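PDB 2RKN: putative lipid-transfer protein DIR1 from Arabidopsis thaliana, which binds two lysophospholipid molecules side by side in its core and is required for long-distance signalling in systemic acquired resistance, probably as a lipid-transfer protein. Local coordinates for residues D3-S8 with A41-Y46; P30-L35 with K67-A72. All blocks are in the same frame, centred on the assembly; numbering follows the deposited sequence. Where two conformers were deposited one is given.

Contact 1. Residues D3-S8 with A41-Y46. With LP3 ((7R)-4,7-dihydroxy-N,N,N-trimethyl-10-oxo-3,5,9-trioxa-4-phosphaheptacosan-1-aminium 4-oxide), chain E; LP3 ((7R)-4,7-dihydroxy-N,N,N-trimethyl-10-oxo-3,5,9-trioxa-4-phosphaheptacosan-1-aminium 4-oxide), chain F.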
loop_
_atom_site.group_PDB
_atom_site.type_symbol
_atom_site.label_atom_id
_atom_site.label_comp_id
_atom_site.label_asym_id
_atom_site.label_seq_id
_atom_site.Cartn_x
_atom_site.Cartn_y
_atom_site.Cartn_z
ATOM N N ASP A 3 1.367 12.645 6.412
ATOM C CA ASP A 3 1.663 12.267 4.994
ATOM C C ASP A 3 2.729 11.213 5.040
ATOM O O ASP A 3 3.873 11.499 5.424
ATOM C CB ASP A 3 2.206 13.468 4.206
ATOM C CG ASP A 3 2.386 13.138 2.698
ATOM O OD1 ASP A 3 3.306 12.408 2.316
ATOM O OD2 ASP A 3 1.584 13.643 1.882
ATOM N N LEU A 4 2.412 9.991 4.637
ATOM C CA LEU A 4 3.453 9.031 4.625
ATOM C C LEU A 4 3.597 8.572 3.195
ATOM O O LEU A 4 2.738 7.949 2.610
ATOM C CB LEU A 4 3.173 7.918 5.593
ATOM C CG LEU A 4 4.171 6.786 5.839
ATOM C CD1 LEU A 4 5.570 7.189 5.819
ATOM C CD2 LEU A 4 3.921 6.308 7.158
ATOM N N CYS A 5 4.717 9.016 2.655
ATOM C CA CYS A 5 5.074 8.727 1.277
ATOM C C CYS A 5 3.926 9.163 0.321
ATOM O O CYS A 5 3.636 8.478 -0.641
ATOM C CB CYS A 5 5.353 7.204 1.097
ATOM S SG CYS A 5 6.679 6.671 2.205
ATOM N N GLY A 6 3.287 10.276 0.631
ATOM C CA GLY A 6 2.231 10.767 -0.281
ATOM C C GLY A 6 0.851 10.303 0.044
ATOM O O GLY A 6 -0.076 10.574 -0.733
ATOM N N MET A 7 0.711 9.449 1.095
ATOM C CA MET A 7 -0.615 8.928 1.412
ATOM C C MET A 7 -1.060 9.411 2.777
ATOM O O MET A 7 -0.266 9.496 3.732
ATOM C CB MET A 7 -0.622 7.410 1.367
ATOM C CG MET A 7 -0.116 6.851 0.028
ATOM S SD MET A 7 -0.193 5.048 0.026
ATOM C CE MET A 7 -1.977 4.862 0.330
ATOM N N SER A 8 -2.319 9.803 2.875
ATOM C CA SER A 8 -2.841 10.203 4.183
ATOM C C SER A 8 -3.204 8.953 4.970
ATOM O O SER A 8 -3.238 7.841 4.441
ATOM C CB SER A 8 -4.051 11.052 3.966
ATOM O OG SER A 8 -5.043 10.167 3.439
ATOM N N ALA A 41 9.170 4.345 -3.902
ATOM C CA ALA A 41 10.479 4.133 -3.285
ATOM C C ALA A 41 10.422 4.478 -1.786
ATOM O O ALA A 41 11.087 3.832 -0.953
ATOM C CB ALA A 41 11.516 4.985 -3.989
ATOM N N CYS A 42 9.660 5.501 -1.435
ATOM C CA CYS A 42 9.485 5.873 -0.020
ATOM C C CYS A 42 8.798 4.729 0.712
ATOM O O CYS A 42 9.268 4.281 1.763
ATOM C CB CYS A 42 8.721 7.226 0.010
ATOM S SG CYS A 42 8.279 7.799 1.708
ATOM N N LEU A 43 7.746 4.203 0.062
ATOM C CA LEU A 43 6.973 3.110 0.690
ATOM C C LEU A 43 7.823 1.857 0.897
ATOM O O LEU A 43 7.736 1.198 1.972
ATOM C CB LEU A 43 5.681 2.773 -0.084
ATOM C CG LEU A 43 4.558 3.803 0.029
ATOM C CD1 LEU A 43 3.473 3.683 -1.069
ATOM C CD2 LEU A 43 3.886 3.781 1.469
ATOM N N CYS A 44 8.647 1.528 -0.090
ATOM C CA CYS A 44 9.606 0.429 0.039
ATOM C C CYS A 44 10.515 0.531 1.258
ATOM O O CYS A 44 10.970 -0.483 1.761
ATOM C CB CYS A 44 10.475 0.303 -1.222
ATOM S SG CYS A 44 9.513 -0.430 -2.553
ATOM N N GLY A 45 10.791 1.747 1.698
ATOM C CA GLY A 45 11.566 1.985 2.913
ATOM C C GLY A 45 10.934 1.463 4.154
ATOM O O GLY A 45 11.617 1.315 5.178
ATOM N N TYR A 46 9.648 1.093 4.090
ATOM C CA TYR A 46 8.969 0.574 5.256
ATOM C C TYR A 46 8.925 -0.943 5.214
ATOM O O TYR A 46 8.296 -1.551 6.070
ATOM C CB TYR A 46 7.505 1.093 5.330
ATOM C CG TYR A 46 7.459 2.548 5.739
ATOM C CD1 TYR A 46 7.657 3.562 4.822
ATOM C CD2 TYR A 46 7.324 2.892 7.111
ATOM C CE1 TYR A 46 7.712 4.938 5.240
ATOM C CE2 TYR A 46 7.346 4.216 7.525
ATOM C CZ TYR A 46 7.535 5.237 6.617
ATOM O OH TYR A 46 7.582 6.581 6.975
HETATM C C1 LP3 E . -8.433 4.845 11.547
HETATM C C2 LP3 E . -7.267 5.018 12.445
HETATM C C3 LP3 E . -6.014 5.102 11.650
HETATM C C4 LP3 E . -12.693 3.174 12.635
HETATM C C11 LP3 E . -4.350 3.707 11.233
HETATM C C12 LP3 E . -3.399 3.955 10.075
HETATM C C13 LP3 E . -3.558 2.931 8.952
HETATM C C14 LP3 E . -2.281 2.123 8.736
HETATM C C15 LP3 E . -2.703 0.968 7.854
HETATM C C16 LP3 E . -1.570 0.261 7.154
HETATM C C17 LP3 E . -2.008 0.030 5.715
HETATM C C18 LP3 E . -0.817 -0.110 4.798
HETATM C C19 LP3 E . -1.262 0.200 3.377
HETATM C C20 LP3 E . -0.123 0.148 2.409
HETATM C C21 LP3 E . -0.672 1.007 1.300
HETATM C C22 LP3 E . -0.098 0.653 -0.048
HETATM C C23 LP3 E . 1.305 0.110 -0.066
HETATM C C24 LP3 E . 1.724 0.154 -1.514
HETATM C C25 LP3 E . 3.117 -0.371 -1.638
HETATM C C26 LP3 E . 3.740 0.377 -2.788
HETATM C C27 LP3 E . 4.941 -0.351 -3.313
HETATM C C28 LP3 E . 6.129 -0.187 -2.386
HETATM O O2 LP3 E . -7.417 6.146 13.136
HETATM O O3 LP3 E . -5.646 3.944 11.146
HETATM O O11 LP3 E . -3.897 3.263 12.272
HETATM O O1P LP3 E . -11.100 3.648 10.305
HETATM O O2P LP3 E . -10.846 5.981 11.147
HETATM O O3P LP3 E . -9.426 4.119 12.090
HETATM O O4P LP3 E . -11.818 4.297 12.710
HETATM P P LP3 E . -10.814 4.502 11.552
HETATM C C1 LP3 F . -1.690 6.433 15.384
HETATM C C2 LP3 F . -1.335 5.327 14.456
HETATM C C3 LP3 F . -0.763 5.867 13.190
HETATM C C4 LP3 F . -2.865 9.975 14.285
HETATM C C11 LP3 F . 0.458 5.146 11.492
HETATM C C12 LP3 F . 0.924 3.837 10.914
HETATM C C13 LP3 F . 1.291 3.955 9.438
HETATM C C14 LP3 F . 1.425 2.539 8.871
HETATM C C15 LP3 F . 2.476 2.539 7.783
HETATM C C16 LP3 F . 2.562 1.254 6.990
HETATM C C17 LP3 F . 3.136 1.538 5.602
HETATM C C18 LP3 F . 3.598 0.253 4.928
HETATM C C19 LP3 F . 3.703 0.282 3.406
HETATM C C20 LP3 F . 4.910 -0.619 3.150
HETATM C C21 LP3 F . 4.863 -1.485 1.920
HETATM C C22 LP3 F . 5.985 -2.523 1.941
HETATM C C23 LP3 F . 6.305 -3.218 0.596
HETATM C C24 LP3 F . 7.286 -4.386 0.798
HETATM C C25 LP3 F . 7.578 -5.218 -0.462
HETATM C C26 LP3 F . 8.234 -6.591 -0.204
HETATM C C27 LP3 F . 8.013 -7.670 -1.294
HETATM C C28 LP3 F . 8.260 -9.123 -0.879
HETATM O O2 LP3 F . -0.573 4.418 15.056
HETATM O O3 LP3 F . 0.337 5.267 12.796
HETATM O O11 LP3 F . 0.230 6.072 10.741
HETATM O O1P LP3 F . -4.226 8.211 16.952
HETATM O O2P LP3 F . -4.779 7.960 14.573
HETATM O O3P LP3 F . -3.027 6.528 15.553
HETATM O O4P LP3 F . -2.517 8.989 15.240
HETATM P P LP3 F . -3.611 7.955 15.570
#

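Contact 2. Residues P30-L35 with K67-A72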
loop_
_atom_site.group_PDB
_atom_site.type_symbol
_atom_site.label_atom_id
_atom_site.label_comp_id
_atom_site.label_asym_id
_atom_site.label_seq_id
_atom_site.Cartn_x
_atom_site.Cartn_y
_atom_site.Cartn_z
ATOM N N PRO A 30 -10.879 4.117 -4.571
ATOM C CA PRO A 30 -10.154 5.133 -3.766
ATOM C C PRO A 30 -8.706 4.746 -3.371
ATOM O O PRO A 30 -7.797 5.606 -3.438
ATOM C CB PRO A 30 -11.057 5.305 -2.548
ATOM C CG PRO A 30 -12.407 4.987 -3.058
ATOM C CD PRO A 30 -12.162 3.767 -3.916
ATOM N N CYS A 31 -8.487 3.437 -3.118
ATOM C CA CYS A 31 -7.112 3.003 -2.898
ATOM C C CYS A 31 -6.237 3.201 -4.150
ATOM O O CYS A 31 -5.151 3.783 -4.055
ATOM C CB CYS A 31 -7.098 1.528 -2.475
ATOM S SG CYS A 31 -5.383 0.814 -2.404
ATOM N N CYS A 32 -6.711 2.700 -5.291
ATOM C CA CYS A 32 -5.899 2.786 -6.491
ATOM C C CYS A 32 -5.671 4.234 -6.887
ATOM O O CYS A 32 -4.582 4.574 -7.359
ATOM C CB CYS A 32 -6.522 1.965 -7.605
ATOM S SG CYS A 32 -6.521 0.183 -7.343
ATOM N N THR A 33 -6.668 5.084 -6.710
ATOM C CA THR A 33 -6.502 6.473 -7.094
ATOM C C THR A 33 -5.453 7.189 -6.219
ATOM O O THR A 33 -4.659 7.987 -6.676
ATOM C CB THR A 33 -7.844 7.194 -7.004
ATOM O OG1 THR A 33 -8.737 6.602 -7.980
ATOM C CG2 THR A 33 -7.642 8.681 -7.250
ATOM N N ALA A 34 -5.469 6.879 -4.913
ATOM C CA ALA A 34 -4.518 7.482 -3.994
ATOM C C ALA A 34 -3.106 7.054 -4.379
ATOM O O ALA A 34 -2.182 7.840 -4.331
ATOM C CB ALA A 34 -4.829 6.994 -2.565
ATOM N N LEU A 35 -2.948 5.775 -4.768
ATOM C CA LEU A 35 -1.609 5.291 -5.100
ATOM C C LEU A 35 -1.004 6.021 -6.324
ATOM O O LEU A 35 0.237 6.030 -6.489
ATOM C CB LEU A 35 -1.658 3.764 -5.459
ATOM C CG LEU A 35 -1.719 2.923 -4.206
ATOM C CD1 LEU A 35 -1.628 1.451 -4.741
ATOM C CD2 LEU A 35 -0.626 3.152 -3.191
ATOM N N LYS A 67 0.591 -2.919 -9.538
ATOM C CA LYS A 67 0.200 -3.718 -10.708
ATOM C C LYS A 67 -1.269 -4.054 -10.627
ATOM O O LYS A 67 -1.971 -3.876 -11.595
ATOM C CB LYS A 67 1.057 -5.025 -10.898
ATOM C CG LYS A 67 0.734 -5.941 -12.132
ATOM C CD LYS A 67 1.316 -7.381 -11.940
ATOM C CE LYS A 67 1.055 -8.319 -13.102
ATOM N NZ LYS A 67 2.276 -8.301 -14.007
ATOM N N GLN A 68 -1.760 -4.423 -9.433
ATOM C CA GLN A 68 -3.213 -4.751 -9.303
ATOM C C GLN A 68 -4.081 -3.575 -9.672
ATOM O O GLN A 68 -5.148 -3.737 -10.237
ATOM C CB GLN A 68 -3.599 -5.174 -7.882
ATOM C CG GLN A 68 -3.416 -6.613 -7.599
ATOM C CD GLN A 68 -4.403 -7.052 -6.502
ATOM O OE1 GLN A 68 -4.119 -6.966 -5.312
ATOM N NE2 GLN A 68 -5.611 -7.449 -6.937
ATOM N N CYS A 69 -3.581 -2.386 -9.413
ATOM C CA CYS A 69 -4.292 -1.156 -9.684
ATOM C C CYS A 69 -4.110 -0.670 -11.114
ATOM O O CYS A 69 -4.677 0.356 -11.482
ATOM C CB CYS A 69 -3.865 -0.091 -8.670
ATOM S SG CYS A 69 -4.569 -0.243 -6.986
ATOM N N GLY A 70 -3.336 -1.401 -11.908
ATOM C CA GLY A 70 -3.181 -1.026 -13.311
ATOM C C GLY A 70 -2.228 0.140 -13.495
ATOM O O GLY A 70 -2.207 0.783 -14.558
ATOM N N LEU A 71 -1.419 0.416 -12.477
ATOM C CA LEU A 71 -0.427 1.438 -12.600
ATOM C C LEU A 71 0.657 0.857 -13.501
ATOM O O LEU A 71 0.757 -0.378 -13.627
ATOM C CB LEU A 71 0.071 1.898 -11.219
ATOM C CG LEU A 71 -1.115 2.540 -10.467
ATOM C CD1 LEU A 71 -0.825 2.919 -8.992
ATOM C CD2 LEU A 71 -1.595 3.768 -11.216
ATOM N N ALA A 72 1.432 1.739 -14.147
ATOM C CA ALA A 72 2.475 1.322 -15.117
ATOM C C ALA A 72 3.774 1.111 -14.381
ATOM O O ALA A 72 4.589 0.263 -14.757
ATOM C CB ALA A 72 2.653 2.352 -16.240
#

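Contact 1. Residues D3-S8 with A41-Y46
Cys-5 and Cys-42 are joined by a disulfide, SG to SG 2.0 Å, with a torsion of -67° about the S–S bond. Cys-42 SG lies anti to its backbone N (chi1 175°), Cys-5 SG beside its own (chi1 -58°). The bridge ties the loop ahead of helix 9-15 to helix 40-44.

Apolar contacts spread from it. Leu-43 leans CG and CD2 against Cys-5 CB, each 3.7 Å away. In one of its two conformers Met-7 crosses Leu-43 at about a right angle, SD 4.1 Å from Leu-43 CD1. Leu-4 and Tyr-46 meet tip to tip, though the closeness of this Leu-4 conformer is doubtful. Cys-5 SG also makes an oblique sulfur-aromatic contact, 3.6 Å from Tyr-46 CE1.

Polar bonds shape the loop: Leu-4 to Met-7 form a type I' turn, and Asp-3 OD1 takes the N-H of Gly-6 at 2.7 Å from above the carboxylate plane, an Asx motif.

Leu-43 CD1 is 3.7 Å from C26 of LP3 in chain E; Tyr-46 CB meets C20 of LP3 in chain F. Cys-42, Leu-43 and Cys-44 are the Cys-X-Cys of the eight-cysteine motif; bonding its first cysteine to that of Cys-X-Cys, with the middle residue facing lipid, is the type 2 lipid-transfer protein pattern.

Contact 2. Residues P30-L35 with K67-A72
Cys-32 SG and Cys-69 SG form a disulfide of 2.0 Å between helix 29-35 and the residues that leave helix 59-68, with a torsion of -74° about the S–S bond. Both sulfurs lie anti to their own carbonyl carbon (chi1 -67° at Cys-32), and the CA atoms of the two cysteines stand 5.3 Å apart. No hydrogen bond crosses between the segments.

Leu-35 lies between the bridge and Leu-71. Leu-71 extends CD1 to the base of Leu-35, 3.7 Å from its CB, and the same methyl approaches the carbonyl end of that residue, whereas the other end of Leu-35 is turned to the disulfide, with CD1 4.1 Å from Cys-69 SG.

The backbone sets these positions. On helix 29-35, Cys-32 and Leu-35 are three residues apart, so that both face the second segment, and the bond from Leu-35 N to Cys-31 O keeps Leu-35 in the helical turn. On the other side a Schellman motif, with two bonds back into the last turn, ends helix 59-68: Gly-70 takes positive phi (78°), and its N bonds to Lys-67 O at 2.8 Å. The turn at Gly-70 lets Leu-71 follow Cys-69 onto the same partner helix.

Farther out, Cys-31 is bridged to Cys-15 of helix 9-15, while Leu-35 packs on Leu-65 and touches bound LP3. Adjacent cysteines that send their disulfides apart, one to helix 9-15, the other to the residue just past helix 59-68, are the Cys-Cys signature of the eight-cysteine motif, which defines the lipid-transfer fold of the prolamin clan.

Overall arrangement
From the N terminus, residues 3-8 lead into helix 9-15, and helix 29-35 follows with the first half of contact 2. Contact 1 closes its loop when helix 40-44 returns to residues 3-8; contact 2 closes later, after helix 50-55, at the end of helix 59-68. The order is 3-8, 30-35, 41-46, 67-72, so the segments alternate and the two loops cross rather than nest. Their centres are about 14 Å apart, yet they touch: in one conformer of Met-7, SD lies 3.8 Å from Leu-35 CD2. Together the two crossed closures link both ends of the chain's helical set around the bound lipid, which both contacts border.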